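Long-range contact in 4-aminobutyrate transaminase (Acinetobacter baumannii, PDB 6WOP), which probably catalyses the pyridoxal-phosphate-dependent transfer of the amino group of 4-aminobutyrate to 2-oxoglutarate, as a class-III aminotransferase: residues S355-K368 against T383-L397. Residues are numbered along the deposited sequence; the frame is centred on the assembly and turned at random.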
ATOM      1  N   SER A 355      32.704   8.002  21.461  1.00 27.53           N
ATOM      2  CA  SER A 355      33.218   6.667  21.169  1.00 22.06           C
ATOM      3  C   SER A 355      32.285   5.918  20.240  1.00 24.20           C
ATOM      4  O   SER A 355      32.358   4.698  20.154  1.00 25.99           O
ATOM      5  CB  SER A 355      33.465   5.864  22.463  1.00 25.35           C
ATOM      6  OG  SER A 355      34.765   6.177  23.024  1.00 26.56           O
ATOM      7  N   MET A 356      31.576   6.674  19.389  1.00 23.52           N
ATOM      8  CA  MET A 356      31.000   6.130  18.168  1.00 22.23           C
ATOM      9  C   MET A 356      32.029   6.416  17.075  1.00 23.43           C
ATOM     10  O   MET A 356      32.004   7.482  16.442  1.00 24.96           O
ATOM     11  CB  MET A 356      29.640   6.754  17.868  1.00 23.22           C
ATOM     12  CG  MET A 356      28.627   5.737  17.508  1.00 25.09           C
ATOM     13  SD  MET A 356      26.999   6.396  17.426  1.00 24.24           S
ATOM     14  CE  MET A 356      26.300   5.125  16.410  1.00 21.44           C
ATOM     15  N   VAL A 357      32.976   5.470  16.899  1.00 25.82           N
ATOM     16  CA  VAL A 357      34.144   5.612  16.028  1.00 27.28           C
ATOM     17  C   VAL A 357      34.168   4.478  15.017  1.00 25.82           C
ATOM     18  O   VAL A 357      33.897   3.320  15.366  1.00 23.86           O
ATOM     19  CB  VAL A 357      35.482   5.599  16.823  1.00 28.15           C
ATOM     20  CG1 VAL A 357      36.713   5.819  15.855  1.00 24.78           C
ATOM     21  CG2 VAL A 357      35.471   6.621  17.912  1.00 30.07           C
ATOM     22  N   ALA A 358      34.572   4.800  13.784  1.00 25.34           N
ATOM     23  CA  ALA A 358      34.690   3.807  12.725  1.00 24.75           C
ATOM     24  C   ALA A 358      35.861   4.151  11.822  1.00 27.56           C
ATOM     25  O   ALA A 358      36.182   5.323  11.630  1.00 28.00           O
ATOM     26  CB  ALA A 358      33.421   3.741  11.874  1.00 21.53           C
ATOM     27  N   VAL A 359      36.436   3.124  11.189  1.00 26.82           N
ATOM     28  CA  VAL A 359      37.463   3.293  10.163  1.00 25.77           C
ATOM     29  C   VAL A 359      36.968   2.644   8.866  1.00 26.03           C
ATOM     30  O   VAL A 359      36.445   1.523   8.885  1.00 24.74           O
ATOM     31  CB  VAL A 359      38.817   2.720  10.592  1.00 28.10           C
ATOM     32  CG1 VAL A 359      38.767   1.201  10.734  1.00 30.76           C
ATOM     33  CG2 VAL A 359      39.907   3.174   9.604  1.00 27.90           C
ATOM     34  N   GLU A 360      37.049   3.370   7.761  1.00 30.91           N
ATOM     35  CA  GLU A 360      36.622   2.824   6.471  1.00 28.05           C
ATOM     36  C   GLU A 360      37.855   2.439   5.672  1.00 28.84           C
ATOM     37  O   GLU A 360      38.857   3.183   5.631  1.00 30.00           O
ATOM     38  CB  GLU A 360      35.781   3.804   5.645  1.00 27.21           C
ATOM     39  CG  GLU A 360      35.298   3.184   4.307  1.00 27.58           C
ATOM     40  CD  GLU A 360      34.121   3.939   3.741  1.00 29.74           C
ATOM     41  OE1 GLU A 360      33.811   3.833   2.529  1.00 32.42           O
ATOM     42  OE2 GLU A 360      33.538   4.689   4.529  1.00 30.16           O
ATOM     43  N   LEU A 361      37.794   1.276   5.049  1.00 28.16           N
ATOM     44  CA  LEU A 361      38.925   0.781   4.282  1.00 31.05           C
ATOM     45  C   LEU A 361      38.553   0.783   2.810  1.00 33.52           C
ATOM     46  O   LEU A 361      37.382   0.921   2.452  1.00 36.83           O
ATOM     47  CB  LEU A 361      39.342  -0.622   4.767  1.00 32.09           C
ATOM     48  CG  LEU A 361      39.872  -0.777   6.219  1.00 32.20           C
ATOM     49  CD1 LEU A 361      38.802  -0.849   7.241  1.00 33.18           C
ATOM     50  CD2 LEU A 361      40.660  -2.049   6.356  1.00 34.27           C
ATOM     51  N   GLU A 362      39.560   0.637   1.962  1.00 32.69           N
ATOM     52  CA  GLU A 362      39.264   0.655   0.530  1.00 37.29           C
ATOM     53  C   GLU A 362      38.295  -0.452   0.141  1.00 38.68           C
ATOM     54  O   GLU A 362      37.372  -0.237  -0.650  1.00 39.01           O
ATOM     55  CB  GLU A 362      40.547   0.552  -0.281  1.00 40.03           C
ATOM     56  CG  GLU A 362      40.824   1.854  -0.926  1.00 51.38           C
ATOM     57  CD  GLU A 362      42.204   1.954  -1.449  1.00 62.08           C
ATOM     58  OE1 GLU A 362      42.755   0.882  -1.824  1.00 66.49           O
ATOM     59  OE2 GLU A 362      42.729   3.100  -1.483  1.00 64.40           O
ATOM     60  N   THR A 363      38.369  -1.590   0.798  1.00 37.40           N
ATOM     61  CA  THR A 363      37.797  -2.829   0.324  1.00 39.13           C
ATOM     62  C   THR A 363      37.246  -3.645   1.485  1.00 36.36           C
ATOM     63  O   THR A 363      37.816  -3.628   2.580  1.00 35.52           O
ATOM     64  CB  THR A 363      38.929  -3.546  -0.388  1.00 45.07           C
ATOM     65  OG1 THR A 363      39.051  -3.022  -1.717  1.00 49.97           O
ATOM     66  CG2 THR A 363      38.777  -4.968  -0.365  1.00 47.27           C
ATOM     67  N   ALA A 364      36.147  -4.377   1.252  1.00 33.72           N
ATOM     68  CA  ALA A 364      35.662  -5.263   2.318  1.00 32.91           C
ATOM     69  C   ALA A 364      36.586  -6.449   2.531  1.00 33.67           C
ATOM     70  O   ALA A 364      36.637  -6.999   3.637  1.00 34.57           O
ATOM     71  CB  ALA A 364      34.267  -5.784   2.010  1.00 36.06           C
ATOM     72  N   GLU A 365      37.287  -6.896   1.488  1.00 34.84           N
ATOM     73  CA  GLU A 365      38.312  -7.909   1.700  1.00 37.06           C
ATOM     74  C   GLU A 365      39.348  -7.408   2.691  1.00 38.02           C
ATOM     75  O   GLU A 365      39.809  -8.170   3.556  1.00 40.65           O
ATOM     76  CB  GLU A 365      38.969  -8.293   0.377  1.00 45.19           C
ATOM     77  CG  GLU A 365      38.073  -9.057  -0.600  1.00 54.49           C
ATOM     78  CD  GLU A 365      36.866  -8.256  -1.151  1.00 60.14           C
ATOM     79  OE1 GLU A 365      36.913  -7.002  -1.291  1.00 60.26           O
ATOM     80  OE2 GLU A 365      35.842  -8.910  -1.462  1.00 63.59           O
ATOM     81  N   GLN A 366      39.703  -6.121   2.599  1.00 34.51           N
ATOM     82  CA  GLN A 366      40.628  -5.544   3.576  1.00 35.41           C
ATOM     83  C   GLN A 366      40.032  -5.566   4.978  1.00 34.52           C
ATOM     84  O   GLN A 366      40.702  -5.936   5.956  1.00 36.21           O
ATOM     85  CB  GLN A 366      40.988  -4.115   3.194  1.00 34.17           C
ATOM     86  CG  GLN A 366      42.011  -4.029   2.047  1.00 36.74           C
ATOM     87  CD  GLN A 366      42.290  -2.604   1.647  1.00 39.89           C
ATOM     88  OE1 GLN A 366      41.446  -1.711   1.847  1.00 37.06           O
ATOM     89  NE2 GLN A 366      43.468  -2.369   1.093  1.00 41.04           N
ATOM     90  N   ALA A 367      38.772  -5.154   5.100  1.00 31.83           N
ATOM     91  CA  ALA A 367      38.123  -5.147   6.415  1.00 28.91           C
ATOM     92  C   ALA A 367      38.059  -6.550   7.013  1.00 32.12           C
ATOM     93  O   ALA A 367      38.262  -6.733   8.225  1.00 31.95           O
ATOM     94  CB  ALA A 367      36.734  -4.525   6.282  1.00 28.82           C
ATOM     95  N   LYS A 368      37.804  -7.562   6.180  1.00 32.27           N
ATOM     96  CA  LYS A 368      37.719  -8.930   6.683  1.00 34.06           C
ATOM     97  C   LYS A 368      39.093  -9.451   7.089  1.00 35.22           C
ATOM     98  O   LYS A 368      39.196 -10.226   8.049  1.00 37.42           O
ATOM     99  CB  LYS A 368      37.114  -9.872   5.636  1.00 37.37           C
ATOM    100  CG  LYS A 368      35.658  -9.695   5.358  1.00 43.60           C
ATOM    101  CD  LYS A 368      34.919  -9.442   6.613  1.00 47.85           C
ATOM    102  CE  LYS A 368      33.875 -10.542   6.847  1.00 52.28           C
ATOM    103  NZ  LYS A 368      32.764 -10.176   7.818  1.00 50.33           N
ATOM    104  N   THR A 383      31.989  -5.236  11.509  1.00 21.50           N
ATOM    105  CA  THR A 383      31.984  -4.414  10.293  1.00 26.38           C
ATOM    106  C   THR A 383      30.600  -3.813  10.024  1.00 27.53           C
ATOM    107  O   THR A 383      29.609  -4.101  10.699  1.00 31.16           O
ATOM    108  CB  THR A 383      32.441  -5.205   9.066  1.00 31.03           C
ATOM    109  OG1 THR A 383      31.565  -6.324   8.853  1.00 29.63           O
ATOM    110  CG2 THR A 383      33.922  -5.660   9.224  1.00 31.51           C
ATOM    111  N   CYS A 384      30.531  -2.925   9.045  1.00 24.57           N
ATOM    112  CA  CYS A 384      29.308  -2.203   8.770  1.00 27.21           C
ATOM    113  C   CYS A 384      29.444  -1.674   7.366  1.00 27.61           C
ATOM    114  O   CYS A 384      30.376  -2.053   6.643  1.00 29.11           O
ATOM    115  CB  CYS A 384      29.087  -1.040   9.734  1.00 30.40           C
ATOM    116  SG  CYS A 384      30.583  -0.062  10.159  1.00 45.48           S
ATOM    117  N   GLY A 385      28.422  -0.912   6.975  1.00 26.05           N
ATOM    118  CA  GLY A 385      28.550  -0.084   5.787  1.00 24.87           C
ATOM    119  C   GLY A 385      27.918  -0.748   4.593  1.00 28.31           C
ATOM    120  O   GLY A 385      27.839  -1.982   4.499  1.00 27.12           O
ATOM    121  N   LYS A 386      27.440   0.095   3.660  1.00 28.98           N
ATOM    122  CA  LYS A 386      26.797  -0.398   2.457  1.00 30.67           C
ATOM    123  C   LYS A 386      27.666  -1.450   1.783  1.00 32.84           C
ATOM    124  O   LYS A 386      27.149  -2.417   1.220  1.00 30.76           O
ATOM    125  CB  LYS A 386      26.527   0.780   1.495  1.00 30.09           C
ATOM    126  CG  LYS A 386      25.857   0.366   0.152  1.00 31.89           C
ATOM    127  CD  LYS A 386      25.619   1.606  -0.692  1.00 33.35           C
ATOM    128  CE  LYS A 386      24.991   1.263  -2.013  1.00 35.31           C
ATOM    129  NZ  LYS A 386      24.563   2.503  -2.700  1.00 36.69           N
ATOM    130  N   TYR A 387      28.989  -1.289   1.849  1.00 34.68           N
ATOM    131  CA  TYR A 387      29.908  -2.162   1.128  1.00 34.50           C
ATOM    132  C   TYR A 387      30.679  -3.066   2.081  1.00 35.10           C
ATOM    133  O   TYR A 387      31.603  -3.762   1.646  1.00 38.37           O
ATOM    134  CB  TYR A 387      30.865  -1.332   0.271  1.00 32.65           C
ATOM    135  CG  TYR A 387      30.119  -0.635  -0.847  1.00 36.64           C
ATOM    136  CD1 TYR A 387      29.536  -1.374  -1.891  1.00 37.40           C
ATOM    137  CD2 TYR A 387      29.960   0.744  -0.851  1.00 38.17           C
ATOM    138  CE1 TYR A 387      28.824  -0.735  -2.912  1.00 42.76           C
ATOM    139  CE2 TYR A 387      29.230   1.385  -1.888  1.00 40.47           C
ATOM    140  CZ  TYR A 387      28.690   0.643  -2.908  1.00 43.84           C
ATOM    141  OH  TYR A 387      27.983   1.301  -3.916  1.00 46.74           O
ATOM    142  N   GLY A 388      30.310  -3.066   3.362  1.00 30.45           N
ATOM    143  CA  GLY A 388      30.990  -3.917   4.324  1.00 33.70           C
ATOM    144  C   GLY A 388      32.465  -3.626   4.476  1.00 34.53           C
ATOM    145  O   GLY A 388      33.225  -4.529   4.852  1.00 34.04           O
ATOM    146  N   ASN A 389      32.895  -2.386   4.212  1.00 30.69           N
ATOM    147  CA  ASN A 389      34.305  -2.024   4.273  1.00 31.02           C
ATOM    148  C   ASN A 389      34.602  -1.129   5.463  1.00 27.77           C
ATOM    149  O   ASN A 389      35.664  -0.508   5.521  1.00 28.43           O
ATOM    150  CB  ASN A 389      34.734  -1.355   2.965  1.00 32.78           C
ATOM    151  CG  ASN A 389      33.949  -0.107   2.675  1.00 34.66           C
ATOM    152  OD1 ASN A 389      32.799   0.025   3.099  1.00 32.65           O
ATOM    153  ND2 ASN A 389      34.557   0.828   1.983  1.00 35.78           N
ATOM    154  N   VAL A 390      33.680  -1.028   6.413  1.00 26.17           N
ATOM    155  CA  VAL A 390      33.843  -0.165   7.574  1.00 27.15           C
ATOM    156  C   VAL A 390      33.952  -1.031   8.813  1.00 25.89           C
ATOM    157  O   VAL A 390      33.103  -1.895   9.041  1.00 25.10           O
ATOM    158  CB  VAL A 390      32.667   0.808   7.703  1.00 25.96           C
ATOM    159  CG1 VAL A 390      32.982   1.747   8.865  1.00 26.71           C
ATOM    160  CG2 VAL A 390      32.455   1.588   6.304  1.00 26.04           C
ATOM    161  N   ILE A 391      34.967  -0.797   9.633  1.00 24.24           N
ATOM    162  CA  ILE A 391      35.040  -1.422  10.962  1.00 22.57           C
ATOM    163  C   ILE A 391      34.540  -0.405  11.962  1.00 24.10           C
ATOM    164  O   ILE A 391      35.058   0.713  12.014  1.00 25.57           O
ATOM    165  CB  ILE A 391      36.475  -1.844  11.301  1.00 26.22           C
ATOM    166  CG1 ILE A 391      36.976  -2.881  10.303  1.00 25.72           C
ATOM    167  CG2 ILE A 391      36.603  -2.309  12.804  1.00 25.57           C
ATOM    168  CD1 ILE A 391      38.481  -3.025  10.345  1.00 29.48           C
ATOM    169  N   ARG A 392      33.546  -0.770  12.763  1.00 20.25           N
ATOM    170  CA  ARG A 392      32.988   0.172  13.721  1.00 24.27           C
ATOM    171  C   ARG A 392      33.357  -0.309  15.104  1.00 24.28           C
ATOM    172  O   ARG A 392      33.535  -1.512  15.312  1.00 29.45           O
ATOM    173  CB  ARG A 392      31.454   0.265  13.592  1.00 22.90           C
ATOM    174  CG  ARG A 392      30.793  -1.117  13.751  1.00 24.46           C
ATOM    175  CD  ARG A 392      29.279  -0.957  13.743  1.00 28.41           C
ATOM    176  NE  ARG A 392      28.597  -2.175  13.304  1.00 30.18           N
ATOM    177  CZ  ARG A 392      27.294  -2.391  13.420  1.00 26.32           C
ATOM    178  NH1 ARG A 392      26.527  -1.487  13.997  1.00 27.35           N
ATOM    179  NH2 ARG A 392      26.761  -3.520  12.965  1.00 26.15           N
ATOM    180  N   PHE A 393      33.530   0.624  16.046  1.00 19.97           N
ATOM    181  CA  PHE A 393      34.023   0.279  17.387  1.00 17.83           C
ATOM    182  C   PHE A 393      32.956   0.574  18.426  1.00 18.60           C
ATOM    183  O   PHE A 393      32.522   1.727  18.572  1.00 19.97           O
ATOM    184  CB  PHE A 393      35.314   1.051  17.678  1.00 21.35           C
ATOM    185  CG  PHE A 393      36.395   0.723  16.717  1.00 25.21           C
ATOM    186  CD1 PHE A 393      37.215  -0.381  16.953  1.00 27.63           C
ATOM    187  CD2 PHE A 393      36.547   1.459  15.543  1.00 25.05           C
ATOM    188  CE1 PHE A 393      38.201  -0.759  16.036  1.00 28.84           C
ATOM    189  CE2 PHE A 393      37.518   1.089  14.606  1.00 24.67           C
ATOM    190  CZ  PHE A 393      38.346  -0.034  14.869  1.00 26.30           C
ATOM    191  N   LEU A 394      32.534  -0.472  19.148  1.00 21.11           N
ATOM    192  CA  LEU A 394      31.454  -0.417  20.129  1.00 18.23           C
ATOM    193  C   LEU A 394      31.835  -1.059  21.456  1.00 19.55           C
ATOM    194  O   LEU A 394      30.974  -1.679  22.141  1.00 19.77           O
ATOM    195  CB  LEU A 394      30.225  -1.111  19.556  1.00 17.58           C
ATOM    196  CG  LEU A 394      29.638  -0.259  18.439  1.00 18.60           C
ATOM    197  CD1 LEU A 394      28.579  -1.127  17.611  1.00 18.32           C
ATOM    198  CD2 LEU A 394      29.005   0.975  19.053  1.00 18.47           C
ATOM    199  N   TYR A 395      33.136  -0.953  21.839  1.00 19.37           N
ATOM    200  CA  TYR A 395      33.622  -1.478  23.111  1.00 19.33           C
ATOM    201  C   TYR A 395      32.808  -0.900  24.250  1.00 17.60           C
ATOM    202  O   TYR A 395      32.387   0.256  24.154  1.00 21.33           O
ATOM    203  CB  TYR A 395      35.073  -1.064  23.286  1.00 20.28           C
ATOM    204  CG  TYR A 395      35.303   0.420  22.905  1.00 21.45           C
ATOM    205  CD1 TYR A 395      35.122   1.446  23.828  1.00 18.77           C
ATOM    206  CD2 TYR A 395      35.722   0.767  21.627  1.00 20.93           C
ATOM    207  CE1 TYR A 395      35.348   2.821  23.450  1.00 19.67           C
ATOM    208  CE2 TYR A 395      35.938   2.071  21.245  1.00 24.07           C
ATOM    209  CZ  TYR A 395      35.774   3.088  22.155  1.00 21.90           C
ATOM    210  OH  TYR A 395      36.007   4.356  21.726  1.00 23.53           O
ATOM    211  N   PRO A 396      32.613  -1.630  25.361  1.00 18.84           N
ATOM    212  CA  PRO A 396      32.005  -1.019  26.547  1.00 14.54           C
ATOM    213  C   PRO A 396      32.760   0.217  26.969  1.00 18.95           C
ATOM    214  O   PRO A 396      33.992   0.237  26.901  1.00 21.26           O
ATOM    215  CB  PRO A 396      32.132  -2.143  27.620  1.00 14.38           C
ATOM    216  CG  PRO A 396      31.922  -3.420  26.783  1.00 13.98           C
ATOM    217  CD  PRO A 396      32.726  -3.095  25.481  1.00 15.64           C
ATOM    218  N   LEU A 397      32.017   1.265  27.409  1.00 15.77           N
ATOM    219  CA  LEU A 397      32.657   2.497  27.887  1.00 16.63           C
ATOM    220  C   LEU A 397      33.366   2.279  29.227  1.00 19.83           C
ATOM    221  O   LEU A 397      34.184   3.135  29.652  1.00 23.60           O
ATOM    222  CB  LEU A 397      31.612   3.578  28.076  1.00 18.08           C
ATOM    223  CG  LEU A 397      30.813   3.932  26.807  1.00 16.89           C
ATOM    224  CD1 LEU A 397      29.829   5.110  27.072  1.00 16.92           C
ATOM    225  CD2 LEU A 397      31.807   4.303  25.684  1.00 17.94           C
TER
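V359 and I391 face each other as a hydrogen-bonded pair of antiparallel strands 356-361 and 390-393, V359 N meeting I391 O and I391 N meeting V359 O, both at 2.9 Å. F393 N to V357 O (2.8 Å) and L361 N to N389 O (2.8 Å) extend the pairing both ways. Just before strand 390-393, the N389 amide reaches across to strand 356-361: with CG between its backbone N and carbonyl carbon (chi1 60°), ND2 meets L361 O at 2.9 Å and E360 OE1 at 3.1 Å, the latter on the anti side, 31° out of a carboxylate plane turned 71° from the amide. E360 OE2 forms salt bridges with R351 and K177. At the other end, Y395 OH donates to S355 OG (2.6 Å), which also bonds A325 O. Apolar contacts line the face toward helices 321-342 and 401-416: V359 CG1 touches the edge of the F393 ring, and L361 CD1 meets I391 CD1 at 3.8 Å. On the other face A358 CB packs on V390 CG1, beside E360. These strands, near one end of the mixed sheet, thus have an apolar face under two helices and another with a buried carboxylate, whose charge two basic partners would stabilise.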